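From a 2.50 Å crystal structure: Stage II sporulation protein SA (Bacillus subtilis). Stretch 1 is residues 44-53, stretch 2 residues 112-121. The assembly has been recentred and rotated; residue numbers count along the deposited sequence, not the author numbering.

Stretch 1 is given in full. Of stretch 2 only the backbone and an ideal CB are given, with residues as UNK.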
# COMPACT_ATOMS: atom_id res chain seq x y z
N SER A 44 -25.18 -1.15 11.04
CA SER A 44 -25.35 0.14 11.68
C SER A 44 -24.03 0.87 11.65
O SER A 44 -23.00 0.30 11.32
CB SER A 44 -25.80 -0.04 13.13
OG SER A 44 -24.77 -0.65 13.88
N ILE A 45 -24.06 2.13 12.05
CA ILE A 45 -22.87 2.95 12.12
C ILE A 45 -21.86 2.35 13.12
O ILE A 45 -20.68 2.24 12.81
CB ILE A 45 -23.23 4.40 12.45
CG1 ILE A 45 -24.04 5.02 11.30
CG2 ILE A 45 -21.96 5.27 12.63
CD1 ILE A 45 -24.83 6.30 11.70
N ASP A 46 -22.34 1.92 14.28
CA ASP A 46 -21.47 1.32 15.31
C ASP A 46 -20.83 -0.02 14.89
O ASP A 46 -19.67 -0.25 15.22
CB ASP A 46 -22.22 1.14 16.64
CG ASP A 46 -22.62 2.47 17.29
OD1 ASP A 46 -21.90 3.49 17.08
OD2 ASP A 46 -23.63 2.48 18.02
N ALA A 47 -21.55 -0.87 14.17
CA ALA A 47 -20.96 -2.11 13.67
C ALA A 47 -19.84 -1.77 12.70
O ALA A 47 -18.72 -2.29 12.80
CB ALA A 47 -21.98 -2.99 13.00
N TYR A 48 -20.17 -0.92 11.73
CA TYR A 48 -19.20 -0.45 10.77
C TYR A 48 -17.98 0.10 11.50
O TYR A 48 -16.86 -0.25 11.17
CB TYR A 48 -19.81 0.63 9.86
CG TYR A 48 -19.05 0.87 8.56
CD1 TYR A 48 -19.51 0.34 7.36
CD2 TYR A 48 -17.88 1.59 8.55
CE1 TYR A 48 -18.82 0.53 6.14
CE2 TYR A 48 -17.18 1.79 7.34
CZ TYR A 48 -17.66 1.26 6.14
OH TYR A 48 -16.98 1.46 4.93
N ALA A 49 -18.19 0.99 12.47
CA ALA A 49 -17.03 1.62 13.15
C ALA A 49 -16.18 0.57 13.89
O ALA A 49 -14.97 0.66 13.89
CB ALA A 49 -17.45 2.76 14.07
N GLU A 50 -16.85 -0.44 14.46
CA GLU A 50 -16.18 -1.57 15.11
C GLU A 50 -15.31 -2.39 14.18
O GLU A 50 -14.17 -2.70 14.51
CB GLU A 50 -17.20 -2.52 15.71
CG GLU A 50 -16.54 -3.73 16.33
CD GLU A 50 -17.46 -4.53 17.21
OE1 GLU A 50 -18.60 -4.08 17.46
OE2 GLU A 50 -17.02 -5.60 17.67
N GLY A 51 -15.85 -2.75 13.02
CA GLY A 51 -15.09 -3.43 11.99
C GLY A 51 -13.89 -2.66 11.47
O GLY A 51 -12.82 -3.24 11.24
N ILE A 52 -14.04 -1.36 11.26
CA ILE A 52 -12.90 -0.55 10.86
C ILE A 52 -11.85 -0.50 11.97
O ILE A 52 -10.68 -0.76 11.71
CB ILE A 52 -13.37 0.85 10.47
CG1 ILE A 52 -14.14 0.74 9.14
CG2 ILE A 52 -12.21 1.78 10.45
CD1 ILE A 52 -13.50 1.39 7.94
N ASP A 53 -12.27 -0.21 13.20
CA ASP A 53 -11.36 -0.32 14.35
C ASP A 53 -10.62 -1.69 14.44
O ASP A 53 -9.43 -1.70 14.67
CB ASP A 53 -12.08 -0.04 15.67
CG ASP A 53 -11.12 0.17 16.84
OD1 ASP A 53 -10.27 1.07 16.75
OD2 ASP A 53 -11.22 -0.56 17.85
N UNK A 112 -9.15 12.85 10.40
CA UNK A 112 -10.61 12.92 10.55
C UNK A 112 -11.28 11.93 9.61
O UNK A 112 -10.91 11.81 8.45
CB UNK A 112 -11.12 14.34 10.28
N UNK A 113 -12.29 11.24 10.12
CA UNK A 113 -12.93 10.19 9.37
C UNK A 113 -14.42 10.20 9.67
O UNK A 113 -14.84 10.41 10.82
CB UNK A 113 -12.31 8.83 9.70
N UNK A 114 -15.23 9.99 8.64
CA UNK A 114 -16.70 10.12 8.75
C UNK A 114 -17.42 8.88 8.21
O UNK A 114 -17.22 8.51 7.06
CB UNK A 114 -17.18 11.36 7.99
N UNK A 115 -18.23 8.24 9.06
CA UNK A 115 -19.10 7.14 8.66
C UNK A 115 -20.53 7.66 8.66
O UNK A 115 -21.07 8.06 9.71
CB UNK A 115 -18.95 5.93 9.59
N UNK A 116 -21.12 7.66 7.47
CA UNK A 116 -22.43 8.25 7.24
C UNK A 116 -22.54 9.67 7.82
O UNK A 116 -22.02 10.60 7.21
CB UNK A 116 -23.51 7.35 7.85
N UNK A 117 -23.16 9.83 8.98
CA UNK A 117 -23.31 11.14 9.59
C UNK A 117 -22.39 11.31 10.81
O UNK A 117 -22.40 12.37 11.45
CB UNK A 117 -24.77 11.36 10.00
N UNK A 118 -21.61 10.29 11.15
CA UNK A 118 -20.88 10.27 12.41
C UNK A 118 -19.41 10.55 12.22
O UNK A 118 -18.78 9.99 11.32
CB UNK A 118 -21.06 8.92 13.11
N UNK A 119 -18.88 11.42 13.07
CA UNK A 119 -17.48 11.84 13.01
C UNK A 119 -16.60 11.05 13.93
O UNK A 119 -16.93 10.79 15.07
CB UNK A 119 -17.35 13.33 13.35
N UNK A 120 -15.44 10.70 13.40
CA UNK A 120 -14.43 9.99 14.13
C UNK A 120 -13.07 10.55 13.75
O UNK A 120 -12.96 11.43 12.88
CB UNK A 120 -14.51 8.49 13.86
N UNK A 121 -12.04 10.06 14.44
CA UNK A 121 -10.67 10.38 14.11
C UNK A 121 -9.89 9.09 14.22
O UNK A 121 -9.96 8.42 15.22
CB UNK A 121 -10.10 11.47 15.02

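Stretch 2 is a hairpin packed against one side of helix 45-53. In the strands, positions 113, 115, 118 and 120 point toward the helix, while those between them are out of reach; the turn breaks the pattern. Position 112 is out of reach of stretch 1, and its phi of -62° is compatible with many residues, proline among them; it is Pro112.

At position 113 CA-to-CB points toward the helix, but nothing of stretch 1 lies within 5.5 Å of the ideal CB. Contact therefore calls for a long side chain, and the apolar end of Ile52 favours a large aliphatic or aromatic one. Phe113, chi1 t, spans the gap, its CZ 4.1 Å from Ile52 CD1.

Position 114 is out of reach; beta-branched or polar residues would suit the strand. Thr114 makes a weak hydrogen bond from its OG1 to OD1 of the residue at 119 (3.4 Å).

Position 115 faces the helix directly, its ideal CB 4.3 Å from Ile45 CG2 and 4.6 Å from Tyr48 CD2. Leucine, isoleucine, valine or methionine could all fit such apolar surroundings. Ile115 packs against Ile45, Tyr48 and Ala49: its CG2 is 4.0 Å from Ile45 CG2, its CD1 is 3.6 Å from Tyr48 CD2 and from Ala49 CB, and CG2 lies near the Tyr48 ring as well.

Position 116 has phi/psi of 49/-101, the first inner position of a type II' turn, where glycine is the usual choice and asparagine is also common. The ideal CB lies 4.2 Å from Ile45 CG1. Glu116 nevertheless occupies it, and its OE1 passes 3.8 Å from Ile45 CG1, a contact without a polar partner.

At 117 the bond points sideways, and a small polar residue suits the turn. Thr117 touches only the tip of Ile45, OG1 to CD1 at 4.1 Å.

Position 118 has its ideal CB 3.8 Å from Ile45 CG2, with the Asp46 carboxylate farther out. An aliphatic residue or a longer polar one is plausible. Gln118 sets OE1 3.2 Å from Ile45 CG2; no hydrogen bond crosses to Asp46.

Position 119 suits a polar residue; Asn119 accepts the weak bond from Thr114.

Position 120 has no atom of stretch 1 within 5.5 Å of its ideal CB. A long residue, aromatic or methionine, could reach Ala49 and Ile45. Tyr120 does: its CZ lies 3.7 Å from Ala49 CB, and Ile45 CG2 sits at the ring edge. Its OH donates a weak hydrogen bond to Gln118 OE1 (2.8 Å).

Position 121 suits a beta-branched residue; it is Val121.

Stretch 2, residues 112-121: PFTIETQNYV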
# COMPACT_ATOMS: atom_id res chain seq x y z
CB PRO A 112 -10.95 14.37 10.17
CG PRO A 112 -9.69 15.14 10.45
CD PRO A 112 -8.53 14.18 10.22
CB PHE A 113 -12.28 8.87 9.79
CG PHE A 113 -12.85 7.69 9.12
CD1 PHE A 113 -12.69 7.51 7.78
CD2 PHE A 113 -13.53 6.73 9.85
CE1 PHE A 113 -13.18 6.39 7.15
CE2 PHE A 113 -14.05 5.61 9.24
CZ PHE A 113 -13.88 5.43 7.88
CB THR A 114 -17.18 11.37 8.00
OG1 THR A 114 -16.40 12.48 8.43
CG2 THR A 114 -18.63 11.66 8.27
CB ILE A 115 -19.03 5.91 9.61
CG1 ILE A 115 -17.56 5.41 9.76
CG2 ILE A 115 -20.02 4.79 9.12
CD1 ILE A 115 -17.36 4.30 10.86
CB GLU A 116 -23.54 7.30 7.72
CG GLU A 116 -23.71 6.12 6.78
CD GLU A 116 -24.67 5.07 7.31
OE1 GLU A 116 -25.69 5.46 7.93
OE2 GLU A 116 -24.42 3.86 7.09
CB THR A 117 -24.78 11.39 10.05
OG1 THR A 117 -25.18 10.35 10.94
CG2 THR A 117 -25.76 11.45 8.86
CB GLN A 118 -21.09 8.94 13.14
CG GLN A 118 -22.44 8.88 13.88
CD GLN A 118 -22.44 7.89 15.05
OE1 GLN A 118 -21.50 7.09 15.24
NE2 GLN A 118 -23.52 7.93 15.83
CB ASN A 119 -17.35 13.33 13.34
CG ASN A 119 -17.98 14.21 12.24
OD1 ASN A 119 -18.14 13.80 11.10
ND2 ASN A 119 -18.37 15.41 12.61
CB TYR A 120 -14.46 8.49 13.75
CG TYR A 120 -15.73 7.74 14.09
CD1 TYR A 120 -15.82 7.01 15.26
CD2 TYR A 120 -16.83 7.75 13.23
CE1 TYR A 120 -16.96 6.31 15.58
CE2 TYR A 120 -18.00 7.04 13.55
CZ TYR A 120 -18.05 6.32 14.74
OH TYR A 120 -19.17 5.59 15.13
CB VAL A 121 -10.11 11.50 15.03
CG1 VAL A 121 -8.63 11.67 14.85
CG2 VAL A 121 -10.80 12.80 14.72
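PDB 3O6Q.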